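Local coordinates for protein-S-isoprenylcysteine O-methyltransferase (Tribolium castaneum, PDB 5V7P), which catalyses the S-adenosyl-L-methionine-dependent methyl esterification of isoprenylated C-terminal cysteine residues as an integral membrane enzyme of the endoplasmic reticulum, at residues Ala68-Leu71 against Gly72-Val76; Gly93-Met96 against Ser97-Leu101; Ala134-Ser137 against Ser138-Glu141; Phe142-Glu145 against Thr146-Pro150; Ser239-Phe242 against Phe243-Ile247. All blocks are in the same frame, centred on the assembly; numbering follows the deposited sequence.

Contact 1 of 5, residues Ala68-Leu71 against Gly72-Val76; sequences AAFL and GLVLV
One face of the Phe70 ring carries the methyl group CG2 of Val74. This methyl lies 3.7 Å above the ring plane, shifted toward the rim on the CZ side. The contact is a CH-pi interaction between residues i and i+4 of a transmembrane alpha helix, residues 59-84. Val74 CG2 sits 4.0 Å from the centroid of the Phe70 ring, 20° off its normal. Phe70 CZ is the ring atom nearest to it. The torsions account for the meeting. Phe70 has CG opposite its backbone N (chi1 166°). Val74 points back toward the preceding turn and holds CG2 opposite its own carbonyl carbon. That methyl, Val74 CG2, also rests 3.3 Å from Phe70 O, the oxygen that accepts from Val74 N. Two bound decane molecules also touch Phe70, and one of them reaches Leu71.

The backbone beneath is regular, with four consecutive i to i+4 hydrogen bonds. Leu73 N gives to Ala69 O, which also receives the hydroxyl of Ser16 from helix 4-29. Gly72 N gives to Ala68 O at 3.0 Å. Val74 packs on Met96 and Ala100 of helix 90-113. On helix 35-56, Leu73 touches Val42. The last of the four bonds runs from Leu75 N to Leu71 O over 2.9 Å, with an N-H...O angle of 155°.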
# COMPACT_ATOMS: atom_id res chain seq x y z
N ALA A 68 -8.43 -4.50 12.94
CA ALA A 68 -9.56 -3.59 12.87
C ALA A 68 -9.80 -2.91 14.21
O ALA A 68 -10.07 -1.71 14.28
CB ALA A 68 -10.81 -4.33 12.41
N ALA A 69 -9.70 -3.67 15.31
CA ALA A 69 -9.86 -3.09 16.63
C ALA A 69 -8.76 -2.08 16.93
O ALA A 69 -9.02 -1.02 17.52
CB ALA A 69 -9.87 -4.19 17.69
N PHE A 70 -7.53 -2.38 16.52
CA PHE A 70 -6.43 -1.45 16.73
C PHE A 70 -6.67 -0.14 15.99
O PHE A 70 -6.42 0.94 16.53
CB PHE A 70 -5.11 -2.09 16.28
CG PHE A 70 -3.98 -1.11 16.15
CD1 PHE A 70 -3.30 -0.66 17.27
CD2 PHE A 70 -3.60 -0.64 14.90
CE1 PHE A 70 -2.25 0.24 17.14
CE2 PHE A 70 -2.56 0.26 14.77
CZ PHE A 70 -1.88 0.70 15.89
N LEU A 71 -7.18 -0.22 14.76
CA LEU A 71 -7.45 0.99 13.99
C LEU A 71 -8.60 1.79 14.60
O LEU A 71 -8.58 3.03 14.55
CB LEU A 71 -7.76 0.62 12.54
CG LEU A 71 -6.58 0.04 11.76
CD1 LEU A 71 -7.05 -0.57 10.45
CD2 LEU A 71 -5.53 1.11 11.49
N GLY A 72 -9.59 1.11 15.17
CA GLY A 72 -10.62 1.83 15.91
C GLY A 72 -10.05 2.53 17.13
O GLY A 72 -10.44 3.65 17.46
N LEU A 73 -9.11 1.87 17.81
CA LEU A 73 -8.41 2.51 18.92
C LEU A 73 -7.75 3.81 18.46
O LEU A 73 -7.92 4.86 19.09
CB LEU A 73 -7.36 1.55 19.49
CG LEU A 73 -7.09 1.61 20.99
CD1 LEU A 73 -5.89 0.74 21.35
CD2 LEU A 73 -6.86 3.03 21.45
N VAL A 74 -7.00 3.75 17.36
CA VAL A 74 -6.29 4.92 16.87
C VAL A 74 -7.27 6.02 16.47
O VAL A 74 -7.03 7.21 16.71
CB VAL A 74 -5.37 4.53 15.69
CG1 VAL A 74 -4.69 5.76 15.09
CG2 VAL A 74 -4.33 3.52 16.16
N LEU A 75 -8.39 5.63 15.86
CA LEU A 75 -9.40 6.61 15.46
C LEU A 75 -9.88 7.43 16.66
O LEU A 75 -9.82 8.66 16.65
CB LEU A 75 -10.57 5.91 14.77
CG LEU A 75 -11.80 6.77 14.47
CD1 LEU A 75 -11.43 7.97 13.61
CD2 LEU A 75 -12.86 5.93 13.78
N VAL A 76 -10.37 6.75 17.69
CA VAL A 76 -10.93 7.45 18.85
C VAL A 76 -9.85 8.26 19.56
O VAL A 76 -10.08 9.42 19.93
CB VAL A 76 -11.61 6.44 19.80
CG1 VAL A 76 -11.94 7.09 21.14
CG2 VAL A 76 -12.87 5.89 19.15

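Contact 2 of 5, residues Gly93-Met96 against Ser97-Leu101; sequences GGYM and SVMAL. With MPG ([(Z)-octadec-9-enyl] (2R)-2,3-bis(oxidanyl)propanoate), chain B.
Tyr95 and Met99 meet through complementary torsions. Tyr95 has CG opposite its backbone N (chi1 157°). With CG beside its backbone N (chi1 -64°), Met99 lays CG over one face of the Tyr95 ring, 3.6 Å above the plane and toward the rim. The bends at chi2 (-83°) and chi3 then take SD and CE along the ring toward Tyr95 OH. Met99 CG is also 3.1 Å from Tyr95 O. Met99 SD stands obliquely at 4.5 Å from the Tyr95 ring centroid, which makes this a Met-aromatic contact as well as a CH-pi one. The methyl CE of Met99 ends 3.5 Å from Tyr95 OH.

The lipid MPG closes this end. Its glycerate-type head places hydroxyl O3 at the edge of the Tyr95 ring, in the plane. Tyr95 OH and MPG O3 are hydrogen-bonded at 2.9 Å, and either could be the donor. Met99 CE touches MPG C21. Tyr95 OH has a second partner, Trp139 NE1. A phenylalanine in place of Tyr95 would probably keep the face for Met99 but leave MPG O3 and Trp139 NE1 without their shared partner.

Ser97 N gives to Gly93 O, the first of four successive i to i+4 bonds. Ser97 OG is hydrogen-bonded to Leu75 O of helix 59-84. Gly93 O, 3.2 Å from Ser97 OG, competes for the same proton. The segment lies in transmembrane helix 90-113. Met96 and Ala100 pack on Val74 of helix 59-84, Val98 meets Leu163 of helix 156-180, and Tyr95 touches Ile225 of helix 210-225.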
# COMPACT_ATOMS: atom_id res chain seq x y z
N GLY A 93 -3.66 14.68 16.57
CA GLY A 93 -4.83 13.84 16.74
C GLY A 93 -5.60 13.63 15.45
O GLY A 93 -6.00 12.51 15.13
N GLY A 94 -5.81 14.71 14.69
CA GLY A 94 -6.49 14.58 13.41
C GLY A 94 -5.71 13.73 12.42
O GLY A 94 -6.30 12.99 11.63
N TYR A 95 -4.38 13.82 12.47
CA TYR A 95 -3.55 12.99 11.61
C TYR A 95 -3.72 11.51 11.95
O TYR A 95 -3.88 10.67 11.05
CB TYR A 95 -2.09 13.42 11.75
CG TYR A 95 -1.09 12.35 11.36
CD1 TYR A 95 -0.71 12.17 10.04
CD2 TYR A 95 -0.52 11.52 12.33
CE1 TYR A 95 0.20 11.19 9.69
CE2 TYR A 95 0.39 10.54 11.99
CZ TYR A 95 0.75 10.38 10.66
OH TYR A 95 1.66 9.41 10.31
N MET A 96 -3.69 11.18 13.24
CA MET A 96 -3.89 9.79 13.64
C MET A 96 -5.22 9.25 13.13
O MET A 96 -5.29 8.13 12.63
CB MET A 96 -3.83 9.68 15.17
CG MET A 96 -2.46 9.92 15.75
SD MET A 96 -2.49 10.09 17.55
CE MET A 96 -3.39 8.62 18.04
N SER A 97 -6.29 10.04 13.26
CA SER A 97 -7.61 9.57 12.85
C SER A 97 -7.68 9.37 11.34
O SER A 97 -8.23 8.37 10.87
CB SER A 97 -8.68 10.56 13.31
OG SER A 97 -8.63 10.71 14.72
N VAL A 98 -7.14 10.32 10.56
CA VAL A 98 -7.10 10.17 9.11
C VAL A 98 -6.38 8.89 8.73
O VAL A 98 -6.81 8.15 7.83
CB VAL A 98 -6.44 11.41 8.48
CG1 VAL A 98 -6.00 11.14 7.04
CG2 VAL A 98 -7.40 12.59 8.51
N MET A 99 -5.26 8.60 9.40
CA MET A 99 -4.49 7.40 9.09
C MET A 99 -5.29 6.14 9.38
O MET A 99 -5.32 5.21 8.57
CB MET A 99 -3.20 7.40 9.89
CG MET A 99 -2.26 8.55 9.54
SD MET A 99 -1.25 8.18 8.10
CE MET A 99 -0.18 6.90 8.77
N ALA A 100 -5.96 6.09 10.54
CA ALA A 100 -6.72 4.91 10.91
C ALA A 100 -7.86 4.66 9.94
O ALA A 100 -8.12 3.52 9.54
CB ALA A 100 -7.24 5.05 12.34
N LEU A 101 -8.58 5.72 9.55
CA LEU A 101 -9.69 5.56 8.63
C LEU A 101 -9.21 5.09 7.26
O LEU A 101 -9.86 4.27 6.61
CB LEU A 101 -10.48 6.86 8.50
CG LEU A 101 -11.45 7.20 9.63
CD1 LEU A 101 -12.13 8.54 9.37
CD2 LEU A 101 -12.51 6.11 9.81
C2 MPG B . 5.57 7.87 3.44
C3 MPG B . 4.98 8.68 2.29
C4 MPG B . 4.54 7.77 1.14
C5 MPG B . 3.72 8.58 0.16
C6 MPG B . 3.42 7.72 -1.06
C7 MPG B . 2.53 6.52 -0.73
C8 MPG B . 3.02 5.37 -1.59
C9 MPG B . 1.94 4.29 -1.63
C10 MPG B . 2.09 3.10 -1.08
C11 MPG B . 3.36 2.66 -0.35
C12 MPG B . 2.98 1.65 0.73
C13 MPG B . 2.53 0.34 0.10
C14 MPG B . 1.70 -0.41 1.13
C15 MPG B . 1.43 -1.83 0.65
C16 MPG B . 1.81 -2.84 1.73
O1 MPG B . 3.84 7.64 5.05
C1 MPG B . 4.54 6.94 4.08
CXD MPG B . 1.58 8.27 5.94
O2 MPG B . 0.81 9.40 5.63
C21 MPG B . 2.39 8.54 7.21
O3 MPG B . 2.31 9.90 7.55
O4 MPG B . 2.11 8.00 3.66
CX3 MPG B . 2.51 7.97 4.77

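Contact 3 of 5, residues Ala134-Ser137 against Ser138-Glu141; sequences AAVS and SWVE. With D10 (decane), chain J; D10 (decane), chain I.
Ser138 and Trp139 both close on Ala135 O, and this is the tight part of the contact. The setting is two turns of transmembrane helix 129-148, with serine hydroxyls bonded back to backbone carbonyls three residues earlier. Ser138 OG gives to Ala135 O at 2.7 Å. Its chi1 of 79° sets OG between the backbone N and the carbonyl carbon, where it can turn back along the helix. Ala135 O also lies over one face of the Trp139 indole, 3.3 Å above the plane and toward the rim. Its bonds from Ser138 N and Trp139 N are weak. Ser137 OG repeats the pattern and gives to Ala134 O at 2.8 Å. Ser138 N reaches the same oxygen from the same face of its carbonyl plane. Tyr235 OH of helix 231-258 is a further partner of Ala134 O.

The other side is apolar and looser. Val136 CG2 is 4.0 Å from Trp139 CZ3, and Val136 CG1 is 4.1 Å from Val140 CG1. Bound decanes line the indole. One lays C3 over the face opposite Ala135 O. Another comes to the indole edge with C5, at 3.9 Å from Trp139 CE3, and also lies by Val140. Phe92 and the indole meet edge-to-face. Glu141 reaches away from these residues to Leu230 N. Val140 CG2 lies 3.2 Å from Ser137 O, which accepts Glu141 N.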
# COMPACT_ATOMS: atom_id res chain seq x y z
N ALA A 134 10.09 6.59 7.09
CA ALA A 134 9.44 7.81 6.62
C ALA A 134 8.28 8.18 7.53
O ALA A 134 8.09 9.36 7.86
CB ALA A 134 8.97 7.63 5.18
N ALA A 135 7.48 7.20 7.94
CA ALA A 135 6.34 7.47 8.81
C ALA A 135 6.80 7.96 10.18
O ALA A 135 6.30 8.97 10.69
CB ALA A 135 5.47 6.23 8.94
N VAL A 136 7.75 7.25 10.79
CA VAL A 136 8.27 7.66 12.09
C VAL A 136 8.94 9.02 11.98
O VAL A 136 8.82 9.86 12.88
CB VAL A 136 9.23 6.60 12.65
CG1 VAL A 136 9.89 7.07 13.94
CG2 VAL A 136 8.49 5.29 12.89
N SER A 137 9.67 9.26 10.89
CA SER A 137 10.38 10.52 10.74
C SER A 137 9.42 11.70 10.70
O SER A 137 9.80 12.82 11.06
CB SER A 137 11.25 10.50 9.48
OG SER A 137 10.47 10.66 8.32
N SER A 138 8.18 11.48 10.25
CA SER A 138 7.19 12.55 10.29
C SER A 138 6.65 12.75 11.70
O SER A 138 6.21 13.86 12.03
CB SER A 138 6.04 12.25 9.32
OG SER A 138 5.12 11.31 9.86
N TRP A 139 6.68 11.71 12.53
CA TRP A 139 6.30 11.88 13.93
C TRP A 139 7.36 12.67 14.69
O TRP A 139 7.03 13.54 15.50
CB TRP A 139 6.09 10.52 14.59
CG TRP A 139 5.09 9.65 13.91
CD1 TRP A 139 4.17 10.02 12.97
CD2 TRP A 139 4.91 8.24 14.12
NE1 TRP A 139 3.43 8.93 12.58
CE2 TRP A 139 3.86 7.83 13.27
CE3 TRP A 139 5.53 7.29 14.94
CZ2 TRP A 139 3.42 6.50 13.22
CZ3 TRP A 139 5.09 5.98 14.89
CH2 TRP A 139 4.05 5.60 14.03
N VAL A 140 8.64 12.37 14.45
CA VAL A 140 9.70 13.05 15.19
C VAL A 140 9.80 14.50 14.76
O VAL A 140 10.01 15.40 15.58
CB VAL A 140 11.04 12.31 15.03
CG1 VAL A 140 10.89 10.83 15.38
CG2 VAL A 140 11.60 12.48 13.63
N GLU A 141 9.64 14.77 13.46
CA GLU A 141 9.64 16.15 12.99
C GLU A 141 8.56 16.95 13.70
O GLU A 141 8.81 18.05 14.21
CB GLU A 141 9.45 16.22 11.48
CG GLU A 141 9.43 17.66 10.96
CD GLU A 141 9.16 17.78 9.48
OE1 GLU A 141 9.12 16.74 8.79
OE2 GLU A 141 8.99 18.92 9.00
C1 D10 J . 2.49 8.26 17.88
C2 D10 J . 1.89 7.01 17.25
C3 D10 J . 1.08 7.38 16.01
C4 D10 J . 0.52 6.10 15.39
C5 D10 J . -0.27 6.44 14.13
C6 D10 J . -0.72 5.14 13.47
C7 D10 J . -1.58 5.44 12.24
C8 D10 J . -1.71 4.19 11.38
C9 D10 J . -2.52 3.13 12.12
C3 D10 I . 7.55 5.37 18.10
C4 D10 I . 8.44 6.61 18.14
C5 D10 I . 7.58 7.87 18.21
C6 D10 I . 8.48 9.10 18.26
C7 D10 I . 7.62 10.36 18.35
C8 D10 I . 8.51 11.57 18.61

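Contact 4 of 5, residues Phe142-Glu145 against Thr146-Pro150; sequences FFIE and TYFFP. With D10 (decane), chain O.
Phe148 leans back on Ile144, one turn earlier. Phe148 CB lies 3.8 Å from Ile144 O. CG is opposite the carbonyl carbon of Phe148 and beside its backbone N (chi1 -72°), which swings the ring alongside the isoleucine. This CG meets C2 and C4 of a bound decane. Phe148 CD2 comes to 3.2 Å from Ile144 O, which sits at the ring edge. Phe148 CE2 touches Ile144 CG2 at 4.0 Å, and the two side chains run side by side in the same direction. Phe148 CD1 meets C4 of the decane at 3.4 Å. CE1 lies near C4 and C6 of that decane, and CZ near C4. The decane lies over one face of the ring, toward the rim. Tyr147 CD2 stands over the centre of the opposite face.

This is the lumenal end of transmembrane helix 129-148. Phe149 is the first residue to leave helical angles. Phe149 N still gives to Glu145 O, at 2.7 Å. Pro150 follows with no N-H to offer. The Phe149 ring meets the same decane at its edge through C1, while Phe148 CB packs on one ring face. The buried side is held by polar bonds. Glu145 OE1 makes a salt bridge with Lys153 of helix 150-153. Thr146 OG1 is hydrogen-bonded to Asn88 OD1, and Thr146 N gives to Phe142 O at 2.6 Å.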
# COMPACT_ATOMS: atom_id res chain seq x y z
N PHE A 142 7.33 16.42 13.72
CA PHE A 142 6.23 17.14 14.36
C PHE A 142 6.58 17.50 15.80
O PHE A 142 6.51 18.67 16.19
CB PHE A 142 4.95 16.30 14.30
CG PHE A 142 3.78 16.96 14.98
CD1 PHE A 142 2.96 17.83 14.28
CD2 PHE A 142 3.50 16.70 16.32
CE1 PHE A 142 1.88 18.44 14.90
CE2 PHE A 142 2.42 17.31 16.94
CZ PHE A 142 1.61 18.18 16.23
N PHE A 143 6.97 16.50 16.60
CA PHE A 143 7.16 16.73 18.02
C PHE A 143 8.43 17.51 18.33
O PHE A 143 8.46 18.27 19.31
CB PHE A 143 7.16 15.39 18.77
CG PHE A 143 5.80 14.77 18.87
CD1 PHE A 143 4.86 15.28 19.74
CD2 PHE A 143 5.45 13.69 18.07
CE1 PHE A 143 3.60 14.73 19.83
CE2 PHE A 143 4.20 13.13 18.15
CZ PHE A 143 3.27 13.65 19.03
N ILE A 144 9.48 17.36 17.52
CA ILE A 144 10.64 18.24 17.66
C ILE A 144 10.27 19.66 17.27
O ILE A 144 10.61 20.62 17.96
CB ILE A 144 11.82 17.71 16.82
CG1 ILE A 144 12.37 16.42 17.44
CG2 ILE A 144 12.93 18.76 16.71
CD1 ILE A 144 13.52 15.78 16.67
N GLU A 145 9.54 19.81 16.16
CA GLU A 145 9.14 21.14 15.72
C GLU A 145 8.10 21.75 16.66
O GLU A 145 8.09 22.96 16.88
CB GLU A 145 8.59 21.08 14.29
CG GLU A 145 9.65 20.92 13.22
CD GLU A 145 9.07 20.75 11.84
OE1 GLU A 145 7.84 20.55 11.73
OE2 GLU A 145 9.83 20.81 10.86
N THR A 146 7.21 20.92 17.21
CA THR A 146 6.21 21.44 18.13
C THR A 146 6.82 21.83 19.46
O THR A 146 6.26 22.68 20.17
CB THR A 146 5.09 20.41 18.33
OG1 THR A 146 3.84 21.10 18.50
CG2 THR A 146 5.34 19.52 19.55
N TYR A 147 7.97 21.25 19.82
CA TYR A 147 8.65 21.64 21.05
C TYR A 147 9.36 22.98 20.87
O TYR A 147 9.25 23.86 21.73
CB TYR A 147 9.65 20.55 21.45
CG TYR A 147 10.45 20.87 22.69
CD1 TYR A 147 9.88 20.78 23.95
CD2 TYR A 147 11.79 21.24 22.59
CE1 TYR A 147 10.62 21.07 25.09
CE2 TYR A 147 12.53 21.53 23.72
CZ TYR A 147 11.94 21.44 24.97
OH TYR A 147 12.68 21.73 26.09
N PHE A 148 10.09 23.15 19.77
CA PHE A 148 10.85 24.38 19.55
C PHE A 148 9.98 25.49 18.97
O PHE A 148 10.16 26.66 19.30
CB PHE A 148 12.04 24.10 18.63
CG PHE A 148 13.14 23.31 19.28
CD1 PHE A 148 14.03 23.91 20.15
CD2 PHE A 148 13.29 21.96 19.01
CE1 PHE A 148 15.04 23.18 20.75
CE2 PHE A 148 14.30 21.22 19.60
CZ PHE A 148 15.18 21.84 20.47
N PHE A 149 9.04 25.14 18.09
CA PHE A 149 8.20 26.12 17.40
C PHE A 149 6.73 25.75 17.58
O PHE A 149 6.05 25.37 16.62
CB PHE A 149 8.55 26.20 15.91
CG PHE A 149 10.02 26.09 15.63
CD1 PHE A 149 10.83 27.20 15.67
CD2 PHE A 149 10.58 24.87 15.31
CE1 PHE A 149 12.18 27.10 15.41
CE2 PHE A 149 11.93 24.76 15.04
CZ PHE A 149 12.73 25.87 15.09
N PRO A 150 6.21 25.86 18.80
CA PRO A 150 4.79 25.52 19.01
C PRO A 150 3.84 26.33 18.14
O PRO A 150 2.77 25.82 17.77
CB PRO A 150 4.57 25.82 20.50
CG PRO A 150 5.71 26.71 20.90
CD PRO A 150 6.86 26.31 20.04
C1 D10 O . 15.29 22.94 14.62
C2 D10 O . 15.21 23.41 16.07
C3 D10 O . 16.28 24.47 16.32
C4 D10 O . 16.35 24.77 17.82
C5 D10 O . 17.57 25.64 18.12
C6 D10 O . 17.96 25.51 19.59
C7 D10 O . 19.43 25.86 19.79
C8 D10 O . 19.96 25.14 21.02
C9 D10 O . 21.48 25.32 21.10
C10 D10 O . 22.01 24.58 22.32

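Contact 5 of 5, residues Ser239-Phe242 against Phe243-Ile247; sequences SWMF and FKERI. With MPG ([(Z)-octadec-9-enyl] (2R)-2,3-bis(oxidanyl)propanoate), chain V; MPG ([(Z)-octadec-9-enyl] (2R)-2,3-bis(oxidanyl)propanoate), chain B.
Ser239 comes first, with OG 3.6 Å from Phe243 CE2. Ser239 CB touches C6 of one MPG chain at 3.2 Å. With CG opposite its backbone N (chi1 -180°), Trp240 sends its indole out to Lys244, whose CD lies obliquely 3.5 Å from Trp240 CH2. A second MPG lies over one indole face, its C4 3.4 Å above the plane. Trp240 NE1 is hydrogen-bonded to Pro274 O. A leucine in place of Trp240 would probably leave Pro274 O without its N-H partner and the lipid chain without its flat support. Met241 O accepts Glu245 N, one of four successive i to i+4 bonds. Phe242 turns its edge to the face of Phe243, a T-shaped pair with centroids 5.6 Å apart and planes at 66°. Phe242 CZ lies 3.8 Å from Arg246 NH1, and the two side chains run alongside each other. Arg246 is a probable substrate-binding residue. Its NE is hydrogen-bonded to Tyr212 OH, close to the cofactor site.

Another protein chain of the assembly covers part of Phe242 and Glu245. Both segments belong to helix 231-258. They pack on helix 210-225, where Phe216 meets Ser239, Trp240 and Phe243, and Tyr212 stacks on Phe243.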
# COMPACT_ATOMS: atom_id res chain seq x y z
N SER A 239 6.30 9.70 -3.03
CA SER A 239 5.02 9.28 -3.60
C SER A 239 5.07 9.31 -5.12
O SER A 239 4.65 8.36 -5.79
CB SER A 239 3.90 10.19 -3.09
OG SER A 239 2.63 9.78 -3.57
N TRP A 240 5.59 10.40 -5.69
CA TRP A 240 5.55 10.60 -7.13
C TRP A 240 6.36 9.53 -7.86
O TRP A 240 5.89 8.93 -8.83
CB TRP A 240 6.07 11.99 -7.48
CG TRP A 240 6.06 12.29 -8.94
CD1 TRP A 240 5.03 12.83 -9.66
CD2 TRP A 240 7.13 12.08 -9.86
NE1 TRP A 240 5.40 12.96 -10.98
CE2 TRP A 240 6.69 12.51 -11.13
CE3 TRP A 240 8.43 11.58 -9.74
CZ2 TRP A 240 7.49 12.45 -12.26
CZ3 TRP A 240 9.23 11.51 -10.87
CH2 TRP A 240 8.75 11.94 -12.12
N MET A 241 7.59 9.27 -7.40
CA MET A 241 8.44 8.31 -8.09
C MET A 241 7.90 6.89 -7.97
O MET A 241 8.06 6.09 -8.89
CB MET A 241 9.87 8.38 -7.56
CG MET A 241 10.10 7.81 -6.16
SD MET A 241 11.84 7.46 -5.83
CE MET A 241 12.17 6.14 -7.00
N PHE A 242 7.25 6.56 -6.85
CA PHE A 242 6.70 5.22 -6.69
C PHE A 242 5.58 4.97 -7.68
O PHE A 242 5.50 3.89 -8.28
CB PHE A 242 6.22 5.02 -5.25
CG PHE A 242 5.58 3.68 -5.02
CD1 PHE A 242 6.35 2.54 -4.85
CD2 PHE A 242 4.20 3.56 -4.96
CE1 PHE A 242 5.76 1.31 -4.64
CE2 PHE A 242 3.60 2.33 -4.75
CZ PHE A 242 4.39 1.20 -4.58
N PHE A 243 4.69 5.95 -7.86
CA PHE A 243 3.58 5.77 -8.79
C PHE A 243 4.01 5.89 -10.24
O PHE A 243 3.38 5.30 -11.12
CB PHE A 243 2.47 6.79 -8.47
CG PHE A 243 1.68 6.45 -7.24
CD1 PHE A 243 1.11 5.20 -7.08
CD2 PHE A 243 1.51 7.39 -6.23
CE1 PHE A 243 0.38 4.89 -5.94
CE2 PHE A 243 0.79 7.08 -5.09
CZ PHE A 243 0.23 5.83 -4.95
N LYS A 244 5.09 6.63 -10.51
CA LYS A 244 5.65 6.62 -11.86
C LYS A 244 6.12 5.23 -12.25
O LYS A 244 5.77 4.71 -13.31
CB LYS A 244 6.80 7.63 -11.96
CG LYS A 244 7.52 7.61 -13.31
CD LYS A 244 8.59 8.68 -13.39
CE LYS A 244 9.23 8.74 -14.77
NZ LYS A 244 10.36 7.77 -14.93
N GLU A 245 6.93 4.60 -11.39
CA GLU A 245 7.37 3.23 -11.64
C GLU A 245 6.17 2.29 -11.72
O GLU A 245 6.05 1.50 -12.66
CB GLU A 245 8.34 2.77 -10.55
CG GLU A 245 9.73 3.37 -10.65
CD GLU A 245 10.69 2.77 -9.64
OE1 GLU A 245 11.30 3.54 -8.86
OE2 GLU A 245 10.84 1.53 -9.62
N ARG A 246 5.28 2.36 -10.73
CA ARG A 246 4.15 1.44 -10.67
C ARG A 246 3.27 1.58 -11.91
O ARG A 246 2.90 0.59 -12.54
CB ARG A 246 3.34 1.69 -9.40
CG ARG A 246 2.27 0.64 -9.13
CD ARG A 246 1.51 0.96 -7.85
NE ARG A 246 0.52 -0.06 -7.53
CZ ARG A 246 0.71 -1.09 -6.71
NH1 ARG A 246 1.88 -1.27 -6.11
NH2 ARG A 246 -0.28 -1.95 -6.50
N ILE A 247 2.92 2.82 -12.27
CA ILE A 247 2.06 3.05 -13.42
C ILE A 247 2.71 2.54 -14.70
O ILE A 247 2.05 1.96 -15.57
CB ILE A 247 1.69 4.54 -13.53
CG1 ILE A 247 0.64 4.90 -12.47
CG2 ILE A 247 1.18 4.90 -14.93
CD1 ILE A 247 0.35 6.38 -12.34
C2 MPG V . 9.59 15.01 -10.67
C3 MPG V . 8.71 16.16 -10.20
C4 MPG V . 7.45 15.61 -9.52
C5 MPG V . 6.71 16.77 -8.87
C6 MPG V . 5.29 16.33 -8.50
C7 MPG V . 4.49 17.55 -8.03
C8 MPG V . 3.06 17.13 -7.72
C9 MPG V . 2.18 18.38 -7.65
C10 MPG V . 1.59 18.81 -6.55
C11 MPG V . 1.69 18.11 -5.20
C12 MPG V . 1.58 19.14 -4.08
O1 MPG V . 10.81 14.45 -12.64
C1 MPG V . 10.59 15.48 -11.73
CXD MPG V . 11.85 13.88 -14.88
O2 MPG V . 13.19 13.64 -15.23
C21 MPG V . 11.16 14.66 -16.00
O3 MPG V . 10.01 15.28 -15.50
O4 MPG V . 12.59 15.58 -13.42
CX3 MPG V . 11.80 14.71 -13.60
C2 MPG B . 5.57 7.87 3.44
C3 MPG B . 4.98 8.68 2.29
C4 MPG B . 4.54 7.77 1.14
C5 MPG B . 3.72 8.58 0.16
C6 MPG B . 3.42 7.72 -1.06
C7 MPG B . 2.53 6.52 -0.73
C8 MPG B . 3.02 5.37 -1.59
C9 MPG B . 1.94 4.29 -1.63
C10 MPG B . 2.09 3.10 -1.08
C11 MPG B . 3.36 2.66 -0.35
C12 MPG B . 2.98 1.65 0.73
C13 MPG B . 2.53 0.34 0.10
C14 MPG B . 1.70 -0.41 1.13
C15 MPG B . 1.43 -1.83 0.65
C16 MPG B . 1.81 -2.84 1.73
O1 MPG B . 3.84 7.64 5.05
C1 MPG B . 4.54 6.94 4.08
CXD MPG B . 1.58 8.27 5.94
O2 MPG B . 0.81 9.40 5.63
C21 MPG B . 2.39 8.54 7.21
O3 MPG B . 2.31 9.90 7.55
O4 MPG B . 2.11 8.00 3.66
CX3 MPG B . 2.51 7.97 4.77

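In the fold
The five contacts come in series along the chain, all on helices of the membrane-embedded fold, with contact 5 running on to the cytoplasmic side. Contacts 1 and 2 lie on consecutive helices, 59-84 and 90-113, with centres 10 Å apart and a probable hydrogen bond between them. Contacts 2 and 3 also touch, their centres 14 Å apart. Contacts 3 and 4 share helix 129-148, with centres 12 Å apart, and contact 4 takes it to its lumenal end. Contact 5 stands apart on helix 231-258, with centres 21 to 31 Å from the others. One MPG molecule touches both contact 2 and contact 5, and the Arg246 side chain of contact 5 is about 5 Å from the bound S-adenosyl-L-homocysteine.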